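Local atomic coordinates of substrate-binding protein (Synechococcus sp., PDB entry 6WPN), a protein that probably binds a sugar or oligosaccharide in the periplasm as the substrate-binding component of a transport system. Residues Q406-S409 against D410-V413; L391-I394 against I395-L399. All blocks are in the same frame, centred on the assembly; numbering follows the deposited sequence.

Interaction 1. Residues Q406-S409 against D410-V413; sequences QISS and DQAV
Ser409, Gln411 and Ile407 carry most of this local contact, in which a loop turns into the first turn of helix 409-427. Ser409 contributes mainly through its backbone: its O receives Val413 N at 3.0 Å, with an N-H...O angle of 158°, while CG2 of Val413 lies 3.3 Å from that same oxygen. One residue earlier, Ser408 O accepts from Ala412 N. The N-H of Gln411 is taken up by a side chain instead, donating to Ser408 OG at 3.1 Å. Ser408 is thereby the N-cap of the helix, its hydroxyl standing in for the carbonyl that a preceding turn would have supplied.

The flanking residues add a hydrophobic staple, an apolar bridge from the residue before the cap to the fourth helical residue. Here Ile407 holds CG1 between its backbone N and carbonyl carbon (chi1 59°), a torsion that sends CD1 over the helix start to within 4.0 Å of Ala412 CB. The root of the same isoleucine meets Gln411, whose CG is 3.8 Å from Ile407 CB, the two side chains crossing at about a right angle. Gln411 then bends at chi2 (72°), leading its amide away from the loop. Within this first turn, Ala412 and Val413 rest on Phe225 of helix 219-233, and Ser409 OG makes a weak hydrogen bond with Thr229 OG1.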
loop_
_atom_site.group_PDB
_atom_site.type_symbol
_atom_site.label_atom_id
_atom_site.label_comp_id
_atom_site.label_asym_id
_atom_site.label_seq_id
_atom_site.Cartn_x
_atom_site.Cartn_y
_atom_site.Cartn_z
ATOM N N GLN A 406 -0.126 -19.950 21.928
ATOM C CA GLN A 406 -0.995 -21.121 21.861
ATOM C C GLN A 406 -0.331 -22.272 21.115
ATOM O O GLN A 406 -0.625 -23.436 21.397
ATOM C CB GLN A 406 -2.327 -20.757 21.203
ATOM C CG GLN A 406 -3.129 -19.726 21.983
ATOM C CD GLN A 406 -4.194 -19.046 21.143
ATOM O OE1 GLN A 406 -4.457 -19.445 20.007
ATOM N NE2 GLN A 406 -4.792 -17.993 21.687
ATOM N N ILE A 407 0.546 -21.967 20.158
ATOM C CA ILE A 407 1.332 -22.959 19.436
ATOM C C ILE A 407 2.729 -22.383 19.217
ATOM O O ILE A 407 2.978 -21.197 19.438
ATOM C CB ILE A 407 0.696 -23.352 18.083
ATOM C CG1 ILE A 407 0.546 -22.123 17.182
ATOM C CG2 ILE A 407 -0.659 -24.011 18.283
ATOM C CD1 ILE A 407 -0.067 -22.428 15.840
ATOM N N SER A 408 3.644 -23.242 18.774
ATOM C CA SER A 408 4.983 -22.800 18.426
ATOM C C SER A 408 4.993 -22.149 17.042
ATOM O O SER A 408 4.038 -22.262 16.263
ATOM C CB SER A 408 5.961 -23.968 18.448
ATOM O OG SER A 408 5.769 -24.779 17.310
ATOM N N SER A 409 6.105 -21.467 16.740
ATOM C CA SER A 409 6.263 -20.804 15.447
ATOM C C SER A 409 6.227 -21.804 14.298
ATOM O O SER A 409 5.532 -21.591 13.299
ATOM C CB SER A 409 7.582 -20.029 15.415
ATOM O OG SER A 409 7.682 -19.114 16.489
ATOM N N ASP A 410 6.992 -22.895 14.416
ATOM C CA ASP A 410 6.981 -23.924 13.381
ATOM C C ASP A 410 5.608 -24.559 13.256
ATOM O O ASP A 410 5.200 -24.951 12.158
ATOM C CB ASP A 410 8.038 -24.993 13.663
ATOM C CG ASP A 410 9.449 -24.439 13.629
ATOM O OD1 ASP A 410 9.662 -23.401 12.965
ATOM O OD2 ASP A 410 10.347 -25.056 14.244
ATOM N N GLN A 411 4.894 -24.689 14.376
ATOM C CA GLN A 411 3.537 -25.214 14.330
ATOM C C GLN A 411 2.638 -24.293 13.513
ATOM O O GLN A 411 1.788 -24.759 12.750
ATOM C CB GLN A 411 3.002 -25.364 15.754
ATOM C CG GLN A 411 1.777 -26.237 15.893
ATOM C CD GLN A 411 2.098 -27.702 15.689
ATOM O OE1 GLN A 411 3.248 -28.121 15.841
ATOM N NE2 GLN A 411 1.081 -28.494 15.359
ATOM N N ALA A 412 2.831 -22.979 13.643
ATOM C CA ALA A 412 2.071 -22.038 12.824
ATOM C C ALA A 412 2.403 -22.199 11.346
ATOM O O ALA A 412 1.508 -22.186 10.493
ATOM C CB ALA A 412 2.340 -20.604 13.285
ATOM N N VAL A 413 3.692 -22.352 11.031
ATOM C CA VAL A 413 4.124 -22.534 9.647
ATOM C C VAL A 413 3.447 -23.749 9.035
ATOM O O VAL A 413 2.914 -23.690 7.920
ATOM C CB VAL A 413 5.657 -22.660 9.580
ATOM C CG1 VAL A 413 6.105 -22.910 8.151
ATOM C CG2 VAL A 413 6.310 -21.412 10.146
#

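Interaction 2. Residues L391-I394 against I395-L399; sequences LQSI and IYTQL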
loop_
_atom_site.group_PDB
_atom_site.type_symbol
_atom_site.label_atom_id
_atom_site.label_comp_id
_atom_site.label_asym_id
_atom_site.label_seq_id
_atom_site.Cartn_x
_atom_site.Cartn_y
_atom_site.Cartn_z
ATOM N N LEU A 391 -4.402 -16.082 1.354
ATOM C CA LEU A 391 -3.104 -16.475 1.890
ATOM C C LEU A 391 -2.693 -15.584 3.056
ATOM O O LEU A 391 -2.215 -16.076 4.084
ATOM C CB LEU A 391 -2.058 -16.422 0.778
ATOM C CG LEU A 391 -0.608 -16.708 1.162
ATOM C CD1 LEU A 391 -0.454 -18.172 1.535
ATOM C CD2 LEU A 391 0.339 -16.325 0.031
ATOM N N GLN A 392 -2.872 -14.269 2.915
ATOM C CA GLN A 392 -2.549 -13.359 4.008
ATOM C C GLN A 392 -3.338 -13.700 5.263
ATOM O O GLN A 392 -2.787 -13.710 6.371
ATOM C CB GLN A 392 -2.829 -11.917 3.593
ATOM C CG GLN A 392 -2.725 -10.929 4.744
ATOM C CD GLN A 392 -3.056 -9.512 4.324
ATOM O OE1 GLN A 392 -2.491 -8.987 3.368
ATOM N NE2 GLN A 392 -3.982 -8.887 5.038
ATOM N N SER A 393 -4.634 -13.977 5.110
ATOM C CA SER A 393 -5.468 -14.275 6.267
ATOM C C SER A 393 -5.002 -15.543 6.973
ATOM O O SER A 393 -4.956 -15.592 8.207
ATOM C CB SER A 393 -6.928 -14.395 5.837
ATOM O OG SER A 393 -7.756 -14.647 6.958
ATOM N N ILE A 394 -4.668 -16.584 6.207
ATOM C CA ILE A 394 -4.212 -17.834 6.809
ATOM C C ILE A 394 -2.906 -17.619 7.563
ATOM O O ILE A 394 -2.724 -18.118 8.679
ATOM C CB ILE A 394 -4.082 -18.931 5.734
ATOM C CG1 ILE A 394 -5.462 -19.312 5.187
ATOM C CG2 ILE A 394 -3.371 -20.153 6.289
ATOM C CD1 ILE A 394 -5.422 -20.412 4.172
ATOM N N ILE A 395 -1.974 -16.882 6.963
ATOM C CA ILE A 395 -0.684 -16.661 7.607
ATOM C C ILE A 395 -0.854 -15.808 8.861
ATOM O O ILE A 395 -0.343 -16.148 9.933
ATOM C CB ILE A 395 0.308 -16.027 6.617
ATOM C CG1 ILE A 395 0.618 -17.008 5.481
ATOM C CG2 ILE A 395 1.581 -15.601 7.338
ATOM C CD1 ILE A 395 1.542 -16.444 4.425
ATOM N N TYR A 396 -1.606 -14.708 8.754
ATOM C CA TYR A 396 -1.804 -13.840 9.913
ATOM C C TYR A 396 -2.487 -14.583 11.059
ATOM O O TYR A 396 -2.146 -14.379 12.231
ATOM C CB TYR A 396 -2.623 -12.604 9.531
ATOM C CG TYR A 396 -1.878 -11.547 8.738
ATOM C CD1 TYR A 396 -0.718 -11.853 8.038
ATOM C CD2 TYR A 396 -2.324 -10.232 8.722
ATOM C CE1 TYR A 396 -0.045 -10.889 7.316
ATOM C CE2 TYR A 396 -1.656 -9.254 8.010
ATOM C CZ TYR A 396 -0.516 -9.586 7.310
ATOM O OH TYR A 396 0.154 -8.615 6.598
ATOM N N THR A 397 -3.461 -15.444 10.742
ATOM C CA THR A 397 -4.173 -16.188 11.779
ATOM C C THR A 397 -3.247 -17.154 12.504
ATOM O O THR A 397 -3.266 -17.236 13.738
ATOM C CB THR A 397 -5.358 -16.943 11.179
ATOM O OG1 THR A 397 -6.314 -16.007 10.665
ATOM C CG2 THR A 397 -6.018 -17.825 12.233
ATOM N N GLN A 398 -2.453 -17.922 11.754
ATOM C CA GLN A 398 -1.545 -18.877 12.385
ATOM C C GLN A 398 -0.436 -18.161 13.148
ATOM O O GLN A 398 -0.073 -18.570 14.256
ATOM C CB GLN A 398 -0.956 -19.824 11.337
ATOM C CG GLN A 398 -1.977 -20.751 10.688
ATOM C CD GLN A 398 -2.860 -21.459 11.704
ATOM O OE1 GLN A 398 -2.383 -21.957 12.726
ATOM N NE2 GLN A 398 -4.156 -21.517 11.419
ATOM N N LEU A 399 0.109 -17.087 12.576
ATOM C CA LEU A 399 1.126 -16.324 13.290
ATOM C C LEU A 399 0.557 -15.768 14.586
ATOM O O LEU A 399 1.238 -15.750 15.619
ATOM C CB LEU A 399 1.654 -15.194 12.405
ATOM C CG LEU A 399 2.706 -14.272 13.028
ATOM C CD1 LEU A 399 3.919 -15.067 13.472
ATOM C CD2 LEU A 399 3.118 -13.192 12.051
#
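Gln392 meets Tyr396 because its CG stands anti to the backbone N (chi1 171°) and its chain runs on extended, while the tyrosine ring leaves beside its own backbone N (chi1 -75°) and folds back toward the preceding turn. The outcome is a CH-pi contact one turn apart: Gln392 CG sits 3.6 Å from the ring centroid, almost on the ring normal. The amide beyond it lies nearly parallel to the ring, 16° between planes, with NE2 3.8 Å from Tyr396 CE2. Gln392 NE2 is hydrogen-bonded to Pro190 O, and Tyr396 OH to Leu197 N and Ser193 O. A leucine in place of Tyr396 would probably leave Leu197 N and Ser193 O without their hydroxyl partner and the Gln392 chain without its flat support.

On another side of the helix, Leu391 CD1 and Ile395 CD1 touch at 3.9 Å. Ser393 O illustrates how a helical carbonyl can serve two donors: Thr397 N reaches it at 2.9 Å and Thr397 OG1 at 2.8 Å, from opposite faces of the carbonyl plane. The hydroxyl's bond ties this threonine back to its own helix. Regular i to i+4 bonds, such as Tyr396 N to Gln392 O at 2.8 Å, run through the whole segment. Helix 388-403 packs against three other helices along this segment: Gln392, Ile395 and Tyr396 face helix 195-202, Ile395 also meets Phe225 of helix 219-233, and Leu391, Ile394 and Gln398 pack on helix 409-427.

Overall arrangement
Interaction 2 lies within helix 388-403 and interaction 1 at the loop-to-helix start of the next helix, 409-427; their centres lie about 12 Å apart. The later helix packs back on its predecessor. The two contacts meet directly at Gln398, whose backbone O is 3.3 Å from Ala412 CB and whose OE1 is 3.9 Å from Ile407 CD1. That OE1 is also hydrogen-bonded to Arg401, a residue that Ile407 touches. Phe225 of helix 219-233 is a shared neighbour, meeting Ile395 and Leu399 as well as Ala412 and Val413. Interaction 1 is the more peripheral, about 28 Å from the chain's centre against about 18 Å for interaction 2.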